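Local structure of UDP-glucose 4-epimerase (Brucella ovis, 4WOK) at residues F22-Y36 with V236-E248. The protein probably interconverts UDP-glucose and UDP-galactose by inverting the configuration at C4 of the sugar, using tightly held NAD as the redox cofactor. The protein carries 2 engineered substitutions. Numbering follows the deposited sequence.
Sequences FIGSHTAKLLAGQGY and VTDLARAHVLAVE. With NAD (nicotinamide-adenine-dinucleotide), chain B.
V236 packs its two methyls against the rings of F22 and H26, which stand one helical turn apart. CG1 lies over a face of the H26 imidazole, 3.7 Å from the ring centroid, while CG2 sits over a face of the F22 ring, displaced toward its rim. With chi1 at 59°, V236 CG1 lies between backbone N and carbonyl carbon, and each methyl touches both rings. The imidazole is held by H26 ND1, which donates to F22 O at 2.8 Å, nearly straight and in the ring plane but from above the carbonyl plane. Where the helices come closest, with axes 8.4 Å apart and crossing at -60°, small side chains meet: T27 OG1 rests 3.5 Å from A240 CA. The T27 hydroxyl and T27 N bind I23 O from opposite faces of its carbonyl plane, satisfying this buried oxygen twice. Further along, L30 lays CD2 against the backbone of R241, and V244 CG2 packs against L31 CD2 at 3.6 Å. At the far end, in one Q34 conformer, a water joins Q34 NE2 to R241 O. Y36 OH donates to E248 OE1, but the 2.4 Å between them is improbably short, its exact value doubtful; the oxygen lies at the ring edge, planes 48° apart, and K251 also reaches this hydroxyl. G35, at positive phi, ends helix 22-33 in a Schellman motif. At the opposite end, F22 N and I23 N donate to NAD O2A and O1N, one oxygen on each phosphate, and I23 CD1 lies against L239 CD1 and the nicotinamide riboside. Helix 22-33, following strand 13-17, holds the pyrophosphate by its N-terminal amides, consistent with the glycine-rich turn of a Rossmann fold, and helix 236-251 packs beside it on the same side of the parallel sheet.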
ATOM      1  N   PHE A  22      -1.124   8.483   1.481  1.00 19.71           N
ATOM      2  CA  PHE A  22      -1.957   7.764   2.446  1.00 21.89           C
ATOM      3  C   PHE A  22      -1.130   6.824   3.350  1.00 26.37           C
ATOM      4  O   PHE A  22      -1.008   7.041   4.566  1.00 21.64           O
ATOM      5  CB  PHE A  22      -3.037   6.999   1.670  1.00 18.19           C
ATOM      6  CG  PHE A  22      -3.911   6.099   2.517  1.00 21.38           C
ATOM      7  CD1 PHE A  22      -4.425   6.532   3.735  1.00 22.59           C
ATOM      8  CD2 PHE A  22      -4.254   4.832   2.059  1.00 21.00           C
ATOM      9  CE1 PHE A  22      -5.238   5.693   4.507  1.00 24.10           C
ATOM     10  CE2 PHE A  22      -5.063   4.000   2.813  1.00 24.93           C
ATOM     11  CZ  PHE A  22      -5.563   4.428   4.036  1.00 24.88           C
ATOM     12  N   ILE A  23      -0.540   5.786   2.776  1.00 22.03           N
ATOM     13  CA  ILE A  23       0.195   4.828   3.605  1.00 19.66           C
ATOM     14  C   ILE A  23       1.502   5.431   4.163  1.00 18.42           C
ATOM     15  O   ILE A  23       1.899   5.128   5.296  1.00 25.60           O
ATOM     16  CB  ILE A  23       0.500   3.549   2.796  1.00 21.54           C
ATOM     17  CG1 ILE A  23      -0.804   2.985   2.217  1.00 21.84           C
ATOM     18  CG2 ILE A  23       1.155   2.507   3.653  1.00 20.43           C
ATOM     19  CD1 ILE A  23      -0.580   1.860   1.209  1.00 24.11           C
ATOM     20  N   GLY A  24       2.163   6.266   3.367  1.00 17.38           N
ATOM     21  CA  GLY A  24       3.436   6.866   3.762  1.00 17.19           C
ATOM     22  C   GLY A  24       3.274   7.797   4.956  1.00 21.44           C
ATOM     23  O   GLY A  24       4.105   7.798   5.850  1.00 20.79           O
ATOM     24  N   SER A  25       2.209   8.598   4.974  1.00 21.10           N
ATOM     25  CA  SER A  25       1.996   9.519   6.088  1.00 19.12           C
ATOM     26  C   SER A  25       1.675   8.745   7.362  1.00 23.87           C
ATOM     27  O   SER A  25       2.163   9.103   8.440  1.00 22.05           O
ATOM     28  CB  SER A  25       0.884  10.540   5.784  1.00 20.45           C
ATOM     29  OG  SER A  25      -0.379   9.910   5.557  1.00 19.58           O
ATOM     30  N   HIS A  26       0.879   7.678   7.254  1.00 20.81           N
ATOM     31  CA  HIS A  26       0.622   6.840   8.432  1.00 26.94           C
ATOM     32  C   HIS A  26       1.912   6.208   8.962  1.00 22.96           C
ATOM     33  O   HIS A  26       2.092   6.024  10.180  1.00 25.36           O
ATOM     34  CB  HIS A  26      -0.398   5.745   8.115  1.00 22.19           C
ATOM     35  CG  HIS A  26      -1.817   6.227   8.118  1.00 26.77           C
ATOM     36  ND1 HIS A  26      -2.382   6.875   7.044  1.00 24.64           N
ATOM     37  CD2 HIS A  26      -2.782   6.151   9.068  1.00 28.84           C
ATOM     38  CE1 HIS A  26      -3.640   7.186   7.332  1.00 30.31           C
ATOM     39  NE2 HIS A  26      -3.904   6.759   8.552  1.00 32.67           N
ATOM     40  N   THR A  27       2.801   5.860   8.041  1.00 24.28           N
ATOM     41  CA  THR A  27       4.061   5.231   8.417  1.00 22.77           C
ATOM     42  C   THR A  27       4.995   6.243   9.072  1.00 22.43           C
ATOM     43  O   THR A  27       5.680   5.919  10.048  1.00 23.90           O
ATOM     44  CB  THR A  27       4.726   4.590   7.190  1.00 23.68           C
ATOM     45  OG1 THR A  27       3.846   3.580   6.679  1.00 23.40           O
ATOM     46  CG2 THR A  27       6.091   3.972   7.554  1.00 20.91           C
ATOM     47  N   ALA A  28       5.011   7.470   8.552  1.00 22.22           N
ATOM     48  CA  ALA A  28       5.762   8.561   9.185  1.00 23.67           C
ATOM     49  C   ALA A  28       5.278   8.816  10.620  1.00 27.53           C
ATOM     50  O   ALA A  28       6.086   8.962  11.545  1.00 25.14           O
ATOM     51  CB  ALA A  28       5.645   9.831   8.351  1.00 19.82           C
ATOM     52  N   LYS A  29       3.960   8.885  10.808  1.00 23.46           N
ATOM     53  CA  LYS A  29       3.392   9.041  12.152  0.73 23.92           C
ATOM     54  C   LYS A  29       3.886   7.939  13.082  1.00 25.11           C
ATOM     55  O   LYS A  29       4.289   8.204  14.225  1.00 26.24           O
ATOM     56  CB  LYS A  29       1.856   9.032  12.088  0.73 24.23           C
ATOM     57  CG  LYS A  29       1.151   9.088  13.449  0.73 25.91           C
ATOM     58  CD  LYS A  29      -0.366   9.243  13.265  0.73 26.25           C
ATOM     59  CE  LYS A  29      -1.074   9.629  14.556  0.73 29.76           C
ATOM     60  NZ  LYS A  29      -1.260   8.468  15.463  0.73 31.88           N
ATOM     61  N   LEU A  30       3.862   6.704  12.596  1.00 26.72           N
ATOM     62  CA  LEU A  30       4.261   5.578  13.428  1.00 29.49           C
ATOM     63  C   LEU A  30       5.749   5.626  13.737  1.00 32.87           C
ATOM     64  O   LEU A  30       6.158   5.387  14.876  1.00 31.70           O
ATOM     65  CB  LEU A  30       3.922   4.246  12.764  1.00 28.79           C
ATOM     66  CG  LEU A  30       4.062   3.100  13.768  1.00 37.97           C
ATOM     67  CD1 LEU A  30       2.803   2.965  14.593  1.00 39.69           C
ATOM     68  CD2 LEU A  30       4.414   1.789  13.100  1.00 38.39           C
ATOM     69  N   LEU A  31       6.554   5.928  12.723  1.00 25.12           N
ATOM     70  CA  LEU A  31       7.996   6.023  12.922  1.00 25.32           C
ATOM     71  C   LEU A  31       8.301   6.987  14.056  1.00 26.26           C
ATOM     72  O   LEU A  31       9.103   6.683  14.937  1.00 27.45           O
ATOM     73  CB  LEU A  31       8.701   6.481  11.628  1.00 23.84           C
ATOM     74  CG  LEU A  31       8.925   5.393  10.576  1.00 23.21           C
ATOM     75  CD1 LEU A  31       9.173   6.001   9.165  1.00 21.67           C
ATOM     76  CD2 LEU A  31      10.099   4.501  10.961  1.00 24.13           C
ATOM     77  N   ALA A  32       7.650   8.146  14.032  1.00 28.12           N
ATOM     78  CA  ALA A  32       7.883   9.180  15.034  1.00 32.11           C
ATOM     79  C   ALA A  32       7.455   8.715  16.417  1.00 39.36           C
ATOM     80  O   ALA A  32       8.062   9.095  17.420  1.00 33.14           O
ATOM     81  CB  ALA A  32       7.156  10.468  14.662  1.00 31.02           C
ATOM     82  N   GLY A  33       6.416   7.887  16.467  1.00 34.43           N
ATOM     83  CA  GLY A  33       5.975   7.317  17.728  1.00 38.58           C
ATOM     84  C   GLY A  33       6.997   6.350  18.301  1.00 39.35           C
ATOM     85  O   GLY A  33       7.063   6.150  19.517  1.00 34.33           O
ATOM     86  N   GLN A  34       7.802   5.744  17.432  1.00 30.79           N
ATOM     87  CA  GLN A  34       8.798   4.795  17.916  0.51 40.37           C
ATOM     88  C   GLN A  34      10.173   5.445  18.057  1.00 44.39           C
ATOM     89  O   GLN A  34      11.174   4.767  18.272  1.00 38.59           O
ATOM     90  CB  GLN A  34       8.850   3.565  17.005  0.51 38.08           C
ATOM     91  CG  GLN A  34       7.568   2.729  17.094  0.51 40.22           C
ATOM     92  CD  GLN A  34       7.590   1.480  16.231  0.51 42.17           C
ATOM     93  OE1 GLN A  34       8.650   0.996  15.843  0.51 43.70           O
ATOM     94  NE2 GLN A  34       6.406   0.947  15.932  0.51 42.44           N
ATOM     95  N   GLY A  35      10.208   6.769  17.973  1.00 38.07           N
ATOM     96  CA  GLY A  35      11.432   7.495  18.247  1.00 43.48           C
ATOM     97  C   GLY A  35      12.316   7.772  17.046  1.00 32.63           C
ATOM     98  O   GLY A  35      13.417   8.297  17.195  1.00 32.58           O
ATOM     99  N   TYR A  36      11.856   7.405  15.858  1.00 28.85           N
ATOM    100  CA  TYR A  36      12.568   7.783  14.646  1.00 31.30           C
ATOM    101  C   TYR A  36      12.176   9.190  14.232  1.00 33.11           C
ATOM    102  O   TYR A  36      11.153   9.723  14.669  1.00 27.19           O
ATOM    103  CB  TYR A  36      12.280   6.806  13.500  1.00 29.76           C
ATOM    104  CG  TYR A  36      12.872   5.433  13.700  1.00 31.38           C
ATOM    105  CD1 TYR A  36      14.222   5.194  13.456  1.00 35.01           C
ATOM    106  CD2 TYR A  36      12.088   4.377  14.140  1.00 30.92           C
ATOM    107  CE1 TYR A  36      14.767   3.941  13.631  1.00 39.13           C
ATOM    108  CE2 TYR A  36      12.624   3.120  14.323  1.00 36.95           C
ATOM    109  CZ  TYR A  36      13.965   2.906  14.065  1.00 42.84           C
ATOM    110  OH  TYR A  36      14.509   1.654  14.244  1.00 45.32           O
ATOM    111  N   VAL A 236      -4.377   0.366   7.236  1.00 28.08           N
ATOM    112  CA  VAL A 236      -3.180   1.147   6.933  1.00 27.18           C
ATOM    113  C   VAL A 236      -2.227   1.265   8.137  1.00 28.09           C
ATOM    114  O   VAL A 236      -1.001   1.364   7.975  1.00 27.15           O
ATOM    115  CB  VAL A 236      -3.576   2.550   6.428  1.00 26.38           C
ATOM    116  CG1 VAL A 236      -4.400   3.285   7.482  1.00 26.91           C
ATOM    117  CG2 VAL A 236      -2.346   3.355   6.009  1.00 25.48           C
ATOM    118  N   THR A 237      -2.777   1.246   9.347  1.00 30.82           N
ATOM    119  CA  THR A 237      -1.920   1.300  10.529  1.00 32.22           C
ATOM    120  C   THR A 237      -1.122   0.009  10.662  1.00 30.85           C
ATOM    121  O   THR A 237       0.050   0.032  11.061  1.00 29.81           O
ATOM    122  CB  THR A 237      -2.730   1.554  11.810  1.00 32.13           C
ATOM    123  OG1 THR A 237      -3.430   2.797  11.673  1.00 31.04           O
ATOM    124  CG2 THR A 237      -1.803   1.638  13.020  1.00 30.59           C
ATOM    125  N   ASP A 238      -1.751  -1.116  10.329  1.00 30.02           N
ATOM    126  CA  ASP A 238      -1.045  -2.393  10.272  1.00 30.51           C
ATOM    127  C   ASP A 238       0.060  -2.338   9.214  1.00 29.57           C
ATOM    128  O   ASP A 238       1.143  -2.881   9.412  1.00 30.54           O
ATOM    129  CB  ASP A 238      -2.009  -3.543   9.971  1.00 31.17           C
ATOM    130  CG  ASP A 238      -2.716  -4.064  11.223  1.00 34.01           C
ATOM    131  OD1 ASP A 238      -2.073  -4.093  12.297  1.00 33.89           O
ATOM    132  OD2 ASP A 238      -3.911  -4.439  11.130  1.00 37.52           O
ATOM    133  N   LEU A 239      -0.215  -1.688   8.089  1.00 28.55           N
ATOM    134  CA  LEU A 239       0.817  -1.529   7.055  1.00 27.65           C
ATOM    135  C   LEU A 239       1.973  -0.699   7.588  1.00 27.38           C
ATOM    136  O   LEU A 239       3.132  -1.045   7.375  1.00 27.28           O
ATOM    137  CB  LEU A 239       0.238  -0.891   5.781  1.00 26.68           C
ATOM    138  CG  LEU A 239      -0.673  -1.812   4.970  1.00 31.61           C
ATOM    139  CD1 LEU A 239      -1.379  -1.029   3.880  1.00 27.33           C
ATOM    140  CD2 LEU A 239       0.101  -2.982   4.386  1.00 27.08           C
ATOM    141  N   ALA A 240       1.657   0.394   8.275  1.00 29.40           N
ATOM    142  CA  ALA A 240       2.690   1.212   8.910  1.00 27.91           C
ATOM    143  C   ALA A 240       3.548   0.352   9.840  1.00 28.24           C
ATOM    144  O   ALA A 240       4.773   0.352   9.752  1.00 28.13           O
ATOM    145  CB  ALA A 240       2.065   2.367   9.680  1.00 27.38           C
ATOM    146  N   ARG A 241       2.885  -0.407  10.706  1.00 29.26           N
ATOM    147  CA  ARG A 241       3.593  -1.289  11.638  1.00 30.75           C
ATOM    148  C   ARG A 241       4.578  -2.223  10.918  1.00 31.29           C
ATOM    149  O   ARG A 241       5.738  -2.341  11.323  1.00 30.60           O
ATOM    150  CB  ARG A 241       2.589  -2.110  12.458  1.00 31.43           C
ATOM    151  CG  ARG A 241       1.686  -1.270  13.370  1.00 32.08           C
ATOM    152  CD  ARG A 241       0.715  -2.151  14.198  1.00 40.84           C
ATOM    153  NE  ARG A 241       1.414  -3.280  14.809  1.00 34.78           N
ATOM    154  CZ  ARG A 241       1.199  -4.554  14.493  1.00 37.56           C
ATOM    155  NH1 ARG A 241       0.274  -4.872  13.599  1.00 36.43           N
ATOM    156  NH2 ARG A 241       1.898  -5.512  15.088  1.00 42.23           N
ATOM    157  N   ALA A 242       4.124  -2.870   9.849  1.00 29.82           N
ATOM    158  CA  ALA A 242       4.967  -3.828   9.137  1.00 29.81           C
ATOM    159  C   ALA A 242       6.173  -3.164   8.463  1.00 32.33           C
ATOM    160  O   ALA A 242       7.266  -3.734   8.424  1.00 30.25           O
ATOM    161  CB  ALA A 242       4.158  -4.566   8.112  1.00 30.64           C
ATOM    162  N   HIS A 243       5.973  -1.974   7.910  1.00 30.45           N
ATOM    163  CA  HIS A 243       7.072  -1.292   7.234  1.00 27.13           C
ATOM    164  C   HIS A 243       8.129  -0.890   8.247  1.00 28.37           C
ATOM    165  O   HIS A 243       9.328  -0.920   7.950  1.00 27.57           O
ATOM    166  CB  HIS A 243       6.571  -0.072   6.464  1.00 26.47           C
ATOM    167  CG  HIS A 243       5.869  -0.409   5.184  1.00 25.40           C
ATOM    168  ND1 HIS A 243       4.649  -1.052   5.150  1.00 25.77           N
ATOM    169  CD2 HIS A 243       6.215  -0.188   3.892  1.00 24.51           C
ATOM    170  CE1 HIS A 243       4.273  -1.210   3.890  1.00 30.64           C
ATOM    171  NE2 HIS A 243       5.204  -0.692   3.105  1.00 29.35           N
ATOM    172  N   VAL A 244       7.704  -0.532   9.461  1.00 31.86           N
ATOM    173  CA  VAL A 244       8.691  -0.187  10.481  1.00 29.08           C
ATOM    174  C   VAL A 244       9.351  -1.464  11.026  1.00 30.73           C
ATOM    175  O   VAL A 244      10.561  -1.480  11.293  1.00 30.57           O
ATOM    176  CB  VAL A 244       8.077   0.652  11.632  1.00 29.56           C
ATOM    177  CG1 VAL A 244       9.106   0.917  12.714  1.00 34.84           C
ATOM    178  CG2 VAL A 244       7.541   1.973  11.085  1.00 28.54           C
ATOM    179  N   LEU A 245       8.583  -2.543  11.172  1.00 30.74           N
ATOM    180  CA  LEU A 245       9.206  -3.810  11.566  1.00 33.05           C
ATOM    181  C   LEU A 245      10.272  -4.210  10.536  1.00 36.33           C
ATOM    182  O   LEU A 245      11.321  -4.735  10.886  1.00 32.70           O
ATOM    183  CB  LEU A 245       8.171  -4.919  11.709  1.00 32.43           C
ATOM    184  CG  LEU A 245       7.302  -4.919  12.964  1.00 39.79           C
ATOM    185  CD1 LEU A 245       6.182  -5.927  12.793  1.00 38.30           C
ATOM    186  CD2 LEU A 245       8.123  -5.246  14.223  1.00 35.00           C
ATOM    187  N   ALA A 246       9.999  -3.941   9.264  1.00 30.60           N
ATOM    188  CA  ALA A 246      10.951  -4.259   8.200  1.00 31.45           C
ATOM    189  C   ALA A 246      12.240  -3.443   8.369  1.00 38.81           C
ATOM    190  O   ALA A 246      13.346  -3.944   8.142  1.00 32.64           O
ATOM    191  CB  ALA A 246      10.311  -4.010   6.823  1.00 28.45           C
ATOM    192  N   VAL A 247      12.096  -2.189   8.789  1.00 29.18           N
ATOM    193  CA  VAL A 247      13.257  -1.364   9.114  1.00 30.83           C
ATOM    194  C   VAL A 247      14.062  -2.016  10.239  1.00 34.64           C
ATOM    195  O   VAL A 247      15.286  -2.120  10.170  1.00 32.41           O
ATOM    196  CB  VAL A 247      12.848   0.070   9.538  1.00 29.66           C
ATOM    197  CG1 VAL A 247      14.033   0.813  10.138  1.00 33.16           C
ATOM    198  CG2 VAL A 247      12.249   0.863   8.345  1.00 27.49           C
ATOM    199  N   GLU A 248      13.368  -2.460  11.279  1.00 35.12           N
ATOM    200  CA  GLU A 248      14.048  -3.080  12.421  1.00 35.54           C
ATOM    201  C   GLU A 248      14.789  -4.338  11.997  1.00 36.07           C
ATOM    202  O   GLU A 248      15.905  -4.605  12.458  1.00 39.81           O
ATOM    203  CB  GLU A 248      13.051  -3.417  13.539  1.00 35.69           C
ATOM    204  CG  GLU A 248      12.343  -2.214  14.127  1.00 41.19           C
ATOM    205  CD  GLU A 248      13.301  -1.273  14.829  1.00 54.18           C
ATOM    206  OE1 GLU A 248      13.019  -0.054  14.865  1.00 51.08           O
ATOM    207  OE2 GLU A 248      14.332  -1.757  15.353  1.00 59.15           O
TER
HETATM  208  PA  NAD B 400      -0.674   7.664  -2.465  1.00 18.84           P
HETATM  209  O1A NAD B 400      -0.716   8.146  -3.903  1.00 20.23           O
HETATM  210  O2A NAD B 400      -1.502   8.246  -1.358  1.00 19.51           O
HETATM  211  O5B NAD B 400       0.954   7.983  -1.962  1.00 21.21           O
HETATM  212  C5B NAD B 400       1.828   8.037  -3.068  1.00 15.40           C
HETATM  213  C4B NAD B 400       2.857   9.134  -2.689  1.00 15.82           C
HETATM  214  O4B NAD B 400       3.975   9.099  -3.586  1.00 18.45           O
HETATM  215  C3B NAD B 400       2.091  10.444  -2.909  1.00 16.03           C
HETATM  216  O3B NAD B 400       2.313  11.256  -1.783  1.00 16.55           O
HETATM  217  C2B NAD B 400       2.762  11.015  -4.184  1.00 14.48           C
HETATM  218  O2B NAD B 400       2.765  12.388  -4.163  1.00 15.62           O
HETATM  219  C1B NAD B 400       4.220  10.447  -4.032  1.00 14.01           C
HETATM  220  N9A NAD B 400       4.888  10.271  -5.337  1.00 15.86           N
HETATM  221  C8A NAD B 400       4.413   9.621  -6.497  1.00 17.63           C
HETATM  222  N7A NAD B 400       5.309   9.625  -7.491  1.00 17.63           N
HETATM  223  C5A NAD B 400       6.408  10.310  -6.954  1.00 20.33           C
HETATM  224  C6A NAD B 400       7.662  10.652  -7.505  1.00 19.91           C
HETATM  225  N6A NAD B 400       7.970  10.309  -8.801  1.00 14.20           N
HETATM  226  N1A NAD B 400       8.565  11.322  -6.751  1.00 18.63           N
HETATM  227  C2A NAD B 400       8.207  11.651  -5.468  1.00 14.25           C
HETATM  228  N3A NAD B 400       7.038  11.398  -4.812  1.00 15.49           N
HETATM  229  C4A NAD B 400       6.164  10.709  -5.609  1.00 15.97           C
HETATM  230  O3  NAD B 400      -0.754   6.081  -2.736  1.00 18.72           O
HETATM  231  PN  NAD B 400      -0.738   5.114  -1.441  1.00 23.39           P
HETATM  232  O1N NAD B 400      -0.281   5.660  -0.118  1.00 20.36           O
HETATM  233  O2N NAD B 400      -1.916   4.229  -1.654  1.00 29.35           O
HETATM  234  O5D NAD B 400       0.373   3.836  -1.783  1.00 34.97           O
HETATM  235  C5D NAD B 400       1.636   4.266  -1.922  1.00 36.16           C
HETATM  236  C4D NAD B 400       2.479   3.002  -2.092  1.00 23.04           C
HETATM  237  O4D NAD B 400       1.691   1.831  -1.626  1.00 21.98           O
HETATM  238  C3D NAD B 400       2.735   2.758  -3.593  1.00 26.13           C
HETATM  239  O3D NAD B 400       3.978   2.135  -3.665  1.00 30.12           O
HETATM  240  C2D NAD B 400       1.611   1.774  -3.934  1.00 32.83           C
HETATM  241  O2D NAD B 400       1.883   0.933  -4.983  1.00 40.86           O
HETATM  242  C1D NAD B 400       1.714   0.902  -2.660  1.00 24.26           C
HETATM  243  N1N NAD B 400       0.444   0.020  -2.572  1.00 25.24           N
HETATM  244  C2N NAD B 400      -0.748   0.645  -2.216  1.00 26.59           C
HETATM  245  C3N NAD B 400      -1.922  -0.148  -2.130  1.00 25.97           C
HETATM  246  C7N NAD B 400      -3.218   0.516  -1.749  1.00 31.14           C
HETATM  247  O7N NAD B 400      -4.250  -0.153  -1.632  1.00 25.78           O
HETATM  248  N7N NAD B 400      -3.223   1.880  -1.534  1.00 20.89           N
HETATM  249  C4N NAD B 400      -1.848  -1.514  -2.412  1.00 27.60           C
HETATM  250  C5N NAD B 400      -0.637  -2.107  -2.769  1.00 32.73           C
HETATM  251  C6N NAD B 400       0.521  -1.322  -2.851  1.00 31.50           C
HETATM  252  O   HOH W   1       6.123  -1.522  14.067  1.00 35.22           O